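Local coordinates for protein aminotransferase, class I and II (Erwinia tasmaniensis, PDB 5Z0Q) that is also called OvoB, belongs to the class I and II aminotransferase family and binds pyridoxal-5'-phosphate, at residues V337-A341 against D360-R364; F343-L349 against R380-L385. Residue numbers count along the deposited sequence, not the author numbering.

Overall arrangement
Both contacts lie in the part of this PLP-dependent aminotransferase built round the smaller, five-stranded mixed sheet, in which strand 349-353 lies between 36-38 and 362-364. Their centres are about 12 Å apart, and helix 340-345 serves both: interaction 1 sets its N-terminal end against strand 362-364, while interaction 2 packs its C-terminal end and the following turn against helix 371-385, reaching the sheet at Leu-349. Along the chain the segments alternate, 337-341 and 343-349 being followed by 360-364 and 380-385, so the two connections cross and tie one short helix to a strand and to the chain's last helix. The contacts touch directly, Val-337 CG1 lying 4.1 Å from Phe-343 CB. Neither segment pair meets the other protein chain.

Interaction 1: V337-A341 against D360-R364; sequences VADPA and DRFVR
A capped helix start lies here against a strand of the small sheet. Segment 337-341 runs as a loop into helix 340-345, with Pro-340 and Ala-341 already helical; 360-364 is a turn, extended from Phe-362 on. Nearest CA pairs are Pro-340 with Arg-361 (6.4 Å) and Ala-341 with Val-363 (6.1 Å). Asp-339, chi1 t, is the N-cap, OD1 accepting from Leu-342 N. First-turn amides have no i-4 carbonyl within the helix, so the missing N-H of Pro-340 costs nothing.

Among polar contacts, Arg-361 (chi1 m, chi2 m) curls back so that NH1 donates to Val-337 O at 2.6 Å, while NH2 makes a salt bridge with Asp-360 OD2 at 3.1 Å. Pro-340 CD lies over one guanidinium face and 3.3 Å from Asp-360 O.

In the apolar part, Val-363 CG1 sits 4.3 Å from Pro-340 CB and 4.1 Å from Ala-341 CB; alanine's small side chain lets the helix start lie close. The buried half is thus apolar, whereas at the partly exposed end Asp-360 balances the Arg-361 charge, which satisfies the Val-337 carbonyl.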
loop_
_atom_site.group_PDB
_atom_site.type_symbol
_atom_site.label_atom_id
_atom_site.label_comp_id
_atom_site.label_asym_id
_atom_site.label_seq_id
_atom_site.Cartn_x
_atom_site.Cartn_y
_atom_site.Cartn_z
ATOM N N VAL A 337 -27.281 -28.486 9.988
ATOM C CA VAL A 337 -27.649 -27.696 8.819
ATOM C C VAL A 337 -26.498 -27.727 7.822
ATOM O O VAL A 337 -25.327 -27.862 8.191
ATOM C CB VAL A 337 -28.022 -26.254 9.231
ATOM C CG1 VAL A 337 -26.811 -25.520 9.790
ATOM C CG2 VAL A 337 -28.641 -25.490 8.065
ATOM N N ALA A 338 -26.836 -27.618 6.534
ATOM C CA ALA A 338 -25.833 -27.669 5.477
ATOM C C ALA A 338 -24.986 -26.405 5.396
ATOM O O ALA A 338 -23.995 -26.392 4.656
ATOM C CB ALA A 338 -26.511 -27.924 4.130
ATOM N N ASP A 339 -25.344 -25.354 6.126
ATOM C CA ASP A 339 -24.585 -24.110 6.080
ATOM C C ASP A 339 -24.745 -23.349 7.393
ATOM O O ASP A 339 -25.651 -22.517 7.517
ATOM C CB ASP A 339 -25.045 -23.253 4.898
ATOM C CG ASP A 339 -24.031 -22.191 4.511
ATOM O OD1 ASP A 339 -23.294 -21.715 5.403
ATOM O OD2 ASP A 339 -23.965 -21.835 3.315
ATOM N N PRO A 340 -23.896 -23.603 8.390
ATOM C CA PRO A 340 -24.077 -22.932 9.690
ATOM C C PRO A 340 -23.987 -21.416 9.619
ATOM O O PRO A 340 -24.687 -20.727 10.373
ATOM C CB PRO A 340 -22.946 -23.520 10.545
ATOM C CG PRO A 340 -22.601 -24.810 9.885
ATOM C CD PRO A 340 -22.799 -24.583 8.421
ATOM N N ALA A 341 -23.141 -20.873 8.744
ATOM C CA ALA A 341 -23.020 -19.423 8.634
ATOM C C ALA A 341 -24.285 -18.807 8.052
ATOM O O ALA A 341 -24.804 -17.813 8.577
ATOM C CB ALA A 341 -21.803 -19.063 7.783
ATOM N N ASP A 360 -16.148 -25.843 7.070
ATOM C CA ASP A 360 -17.507 -25.323 6.902
ATOM C C ASP A 360 -18.439 -25.663 8.069
ATOM O O ASP A 360 -19.636 -25.367 7.966
ATOM C CB ASP A 360 -18.108 -25.840 5.593
ATOM C CG ASP A 360 -18.475 -27.312 5.656
ATOM O OD1 ASP A 360 -17.770 -28.076 6.350
ATOM O OD2 ASP A 360 -19.471 -27.704 5.011
ATOM N N ARG A 361 -17.971 -26.268 9.159
ATOM C CA ARG A 361 -18.814 -26.556 10.310
ATOM C C ARG A 361 -18.691 -25.512 11.409
ATOM O O ARG A 361 -19.425 -25.584 12.400
ATOM C CB ARG A 361 -18.482 -27.941 10.876
ATOM C CG ARG A 361 -18.865 -29.099 9.967
ATOM C CD ARG A 361 -20.362 -29.115 9.701
ATOM N NE ARG A 361 -20.671 -28.860 8.297
ATOM C CZ ARG A 361 -21.904 -28.765 7.812
ATOM N NH1 ARG A 361 -22.949 -28.899 8.618
ATOM N NH2 ARG A 361 -22.093 -28.534 6.519
ATOM N N PHE A 362 -17.793 -24.545 11.260
ATOM C CA PHE A 362 -17.527 -23.549 12.286
ATOM C C PHE A 362 -17.956 -22.163 11.819
ATOM O O PHE A 362 -18.138 -21.907 10.626
ATOM C CB PHE A 362 -16.039 -23.521 12.652
ATOM C CG PHE A 362 -15.570 -24.727 13.419
ATOM C CD1 PHE A 362 -15.488 -25.967 12.810
ATOM C CD2 PHE A 362 -15.185 -24.610 14.744
ATOM C CE1 PHE A 362 -15.049 -27.072 13.515
ATOM C CE2 PHE A 362 -14.743 -25.710 15.452
ATOM C CZ PHE A 362 -14.676 -26.942 14.837
ATOM N N VAL A 363 -18.116 -21.269 12.791
ATOM C CA VAL A 363 -18.358 -19.853 12.543
ATOM C C VAL A 363 -17.459 -19.052 13.474
ATOM O O VAL A 363 -17.286 -19.410 14.645
ATOM C CB VAL A 363 -19.841 -19.471 12.750
ATOM C CG1 VAL A 363 -20.700 -20.032 11.626
ATOM C CG2 VAL A 363 -20.341 -19.963 14.103
ATOM N N ARG A 364 -16.875 -17.975 12.953
ATOM C CA ARG A 364 -15.996 -17.131 13.748
ATOM C C ARG A 364 -16.799 -15.995 14.367
ATOM O O ARG A 364 -17.497 -15.260 13.661
ATOM C CB ARG A 364 -14.846 -16.579 12.903
ATOM C CG ARG A 364 -13.663 -16.100 13.737
ATOM C CD ARG A 364 -12.512 -15.607 12.876
ATOM N NE ARG A 364 -12.843 -14.372 12.172
ATOM C CZ ARG A 364 -11.962 -13.635 11.505
ATOM N NH1 ARG A 364 -10.689 -14.007 11.450
ATOM N NH2 ARG A 364 -12.350 -12.523 10.893
#

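Interaction 2: F343-L349 against R380-L385; sequences FFEKHGL and RMTRAL
A Schellman motif ends helix 340-345 beside the final turns of helix 371-385: Leu-349 N bonds Phe-344 O (2.8 Å) and Gly-348 N bonds Glu-345 O (3.1 Å), with a type I turn over 345-348. Gly-348, the C-prime residue, has phi/psi 68/34, which favours glycine, and a CB there would clash with Arg-380 NH1. The nearest CA pair is His-347 with Ala-384, 6.0 Å.

Arg-380, chi1 m and the rest of its chain extended, spans the glycine and the strand start: Arg-380 CB is 3.7 Å from Leu-349 CD2, and its guanidinium also forms a salt bridge with Asp-34. Ala-384 is small enough for His-347 (chi1 m) to lie on it in a CH-pi contact, Ala-384 CB 3.8 Å from the centroid of the His-347 ring, over its face, 29° off the normal. Beside it Phe-343 (chi1 t) brings CE2 to 3.8 Å from Leu-385 CD2. Met-381 CG meets Leu-349 CD1 at 3.6 Å, its unbranched chain fitting among apolar neighbours. Arg-380 NH1 donates to Gly-348 O, in the turn after helix 340-345, at 2.6 Å.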
loop_
_atom_site.group_PDB
_atom_site.type_symbol
_atom_site.label_atom_id
_atom_site.label_comp_id
_atom_site.label_asym_id
_atom_site.label_seq_id
_atom_site.Cartn_x
_atom_site.Cartn_y
_atom_site.Cartn_z
ATOM N N PHE A 343 -27.146 -20.112 8.194
ATOM C CA PHE A 343 -28.199 -20.331 9.180
ATOM C C PHE A 343 -28.317 -19.146 10.130
ATOM O O PHE A 343 -29.404 -18.585 10.311
ATOM C CB PHE A 343 -27.928 -21.621 9.957
ATOM C CG PHE A 343 -28.732 -21.749 11.221
ATOM C CD1 PHE A 343 -30.066 -22.119 11.176
ATOM C CD2 PHE A 343 -28.150 -21.504 12.455
ATOM C CE1 PHE A 343 -30.807 -22.237 12.339
ATOM C CE2 PHE A 343 -28.885 -21.622 13.620
ATOM C CZ PHE A 343 -30.215 -21.988 13.562
ATOM N N PHE A 344 -27.202 -18.748 10.746
ATOM C CA PHE A 344 -27.233 -17.642 11.695
ATOM C C PHE A 344 -27.548 -16.309 11.028
ATOM O O PHE A 344 -28.038 -15.398 11.702
ATOM C CB PHE A 344 -25.904 -17.552 12.444
ATOM C CG PHE A 344 -25.744 -18.588 13.519
ATOM C CD1 PHE A 344 -26.426 -18.468 14.720
ATOM C CD2 PHE A 344 -24.910 -19.678 13.336
ATOM C CE1 PHE A 344 -26.283 -19.416 15.714
ATOM C CE2 PHE A 344 -24.761 -20.630 14.327
ATOM C CZ PHE A 344 -25.450 -20.499 15.519
ATOM N N GLU A 345 -27.281 -16.172 9.726
ATOM C CA GLU A 345 -27.616 -14.930 9.037
ATOM C C GLU A 345 -29.124 -14.726 8.972
ATOM O O GLU A 345 -29.612 -13.604 9.147
ATOM C CB GLU A 345 -27.012 -14.921 7.635
ATOM C CG GLU A 345 -25.517 -14.672 7.609
ATOM C CD GLU A 345 -24.970 -14.574 6.201
ATOM O OE1 GLU A 345 -25.568 -15.182 5.287
ATOM O OE2 GLU A 345 -23.948 -13.882 6.007
ATOM N N LYS A 346 -29.879 -15.800 8.729
ATOM C CA LYS A 346 -31.334 -15.710 8.723
ATOM C C LYS A 346 -31.917 -15.522 10.116
ATOM O O LYS A 346 -33.136 -15.352 10.236
ATOM C CB LYS A 346 -31.932 -16.953 8.065
ATOM C CG LYS A 346 -31.676 -17.025 6.568
ATOM C CD LYS A 346 -32.238 -15.798 5.858
ATOM C CE LYS A 346 -31.892 -15.798 4.376
ATOM N NZ LYS A 346 -30.423 -15.701 4.145
ATOM N N HIS A 347 -31.088 -15.549 11.159
ATOM C CA HIS A 347 -31.506 -15.227 12.518
ATOM C C HIS A 347 -30.806 -13.970 13.024
ATOM O O HIS A 347 -30.552 -13.831 14.223
ATOM C CB HIS A 347 -31.252 -16.404 13.458
ATOM C CG HIS A 347 -32.086 -17.610 13.155
ATOM N ND1 HIS A 347 -33.303 -17.845 13.760
ATOM C CD2 HIS A 347 -31.880 -18.648 12.310
ATOM C CE1 HIS A 347 -33.810 -18.975 13.302
ATOM N NE2 HIS A 347 -32.967 -19.482 12.420
ATOM N N GLY A 348 -30.479 -13.055 12.114
ATOM C CA GLY A 348 -29.924 -11.768 12.488
ATOM C C GLY A 348 -28.536 -11.807 13.086
ATOM O O GLY A 348 -28.225 -10.991 13.959
ATOM N N LEU A 349 -27.689 -12.731 12.640
ATOM C CA LEU A 349 -26.335 -12.871 13.164
ATOM C C LEU A 349 -25.374 -13.032 11.998
ATOM O O LEU A 349 -25.460 -14.013 11.253
ATOM C CB LEU A 349 -26.236 -14.064 14.117
ATOM C CG LEU A 349 -27.057 -13.932 15.401
ATOM C CD1 LEU A 349 -27.296 -15.292 16.037
ATOM C CD2 LEU A 349 -26.365 -12.995 16.382
ATOM N N ARG A 380 -29.849 -13.285 20.411
ATOM C CA ARG A 380 -30.247 -13.779 19.097
ATOM C C ARG A 380 -29.798 -15.218 18.884
ATOM O O ARG A 380 -30.460 -15.972 18.163
ATOM C CB ARG A 380 -29.687 -12.878 17.996
ATOM C CG ARG A 380 -30.290 -11.485 17.967
ATOM C CD ARG A 380 -29.917 -10.747 16.692
ATOM N NE ARG A 380 -30.592 -9.457 16.589
ATOM C CZ ARG A 380 -30.580 -8.693 15.503
ATOM N NH1 ARG A 380 -29.928 -9.088 14.418
ATOM N NH2 ARG A 380 -31.223 -7.534 15.498
ATOM N N MET A 381 -28.680 -15.616 19.497
ATOM C CA MET A 381 -28.267 -17.013 19.441
ATOM C C MET A 381 -29.216 -17.896 20.241
ATOM O O MET A 381 -29.596 -18.981 19.786
ATOM C CB MET A 381 -26.837 -17.162 19.957
ATOM C CG MET A 381 -25.783 -16.519 19.076
ATOM S SD MET A 381 -24.129 -16.669 19.774
ATOM C CE MET A 381 -24.010 -18.443 19.980
ATOM N N THR A 382 -29.603 -17.448 21.439
ATOM C CA THR A 382 -30.568 -18.200 22.234
ATOM C C THR A 382 -31.911 -18.289 21.522
ATOM O O THR A 382 -32.538 -19.355 21.492
ATOM C CB THR A 382 -30.732 -17.553 23.610
ATOM O OG1 THR A 382 -29.477 -17.572 24.301
ATOM C CG2 THR A 382 -31.767 -18.299 24.440
ATOM N N ARG A 383 -32.362 -17.181 20.932
ATOM C CA ARG A 383 -33.641 -17.181 20.232
ATOM C C ARG A 383 -33.607 -18.059 18.987
ATOM O O ARG A 383 -34.635 -18.626 18.603
ATOM C CB ARG A 383 -34.032 -15.748 19.865
ATOM C CG ARG A 383 -35.452 -15.599 19.342
ATOM C CD ARG A 383 -35.790 -14.145 19.037
ATOM N NE ARG A 383 -35.477 -13.259 20.156
ATOM C CZ ARG A 383 -34.477 -12.383 20.161
ATOM N NH1 ARG A 383 -33.692 -12.265 19.099
ATOM N NH2 ARG A 383 -34.266 -11.620 21.224
ATOM N N ALA A 384 -32.439 -18.194 18.355
ATOM C CA ALA A 384 -32.339 -18.967 17.122
ATOM C C ALA A 384 -32.418 -20.468 17.379
ATOM O O ALA A 384 -33.040 -21.201 16.601
ATOM C CB ALA A 384 -31.040 -18.626 16.391
ATOM N N LEU A 385 -31.805 -20.942 18.460
ATOM C CA LEU A 385 -31.724 -22.370 18.730
ATOM C C LEU A 385 -32.862 -22.890 19.597
ATOM O O LEU A 385 -33.017 -24.110 19.719
ATOM C CB LEU A 385 -30.390 -22.704 19.406
ATOM C CG LEU A 385 -29.124 -22.216 18.699
ATOM C CD1 LEU A 385 -27.880 -22.713 19.420
ATOM C CD2 LEU A 385 -29.118 -22.650 17.242
#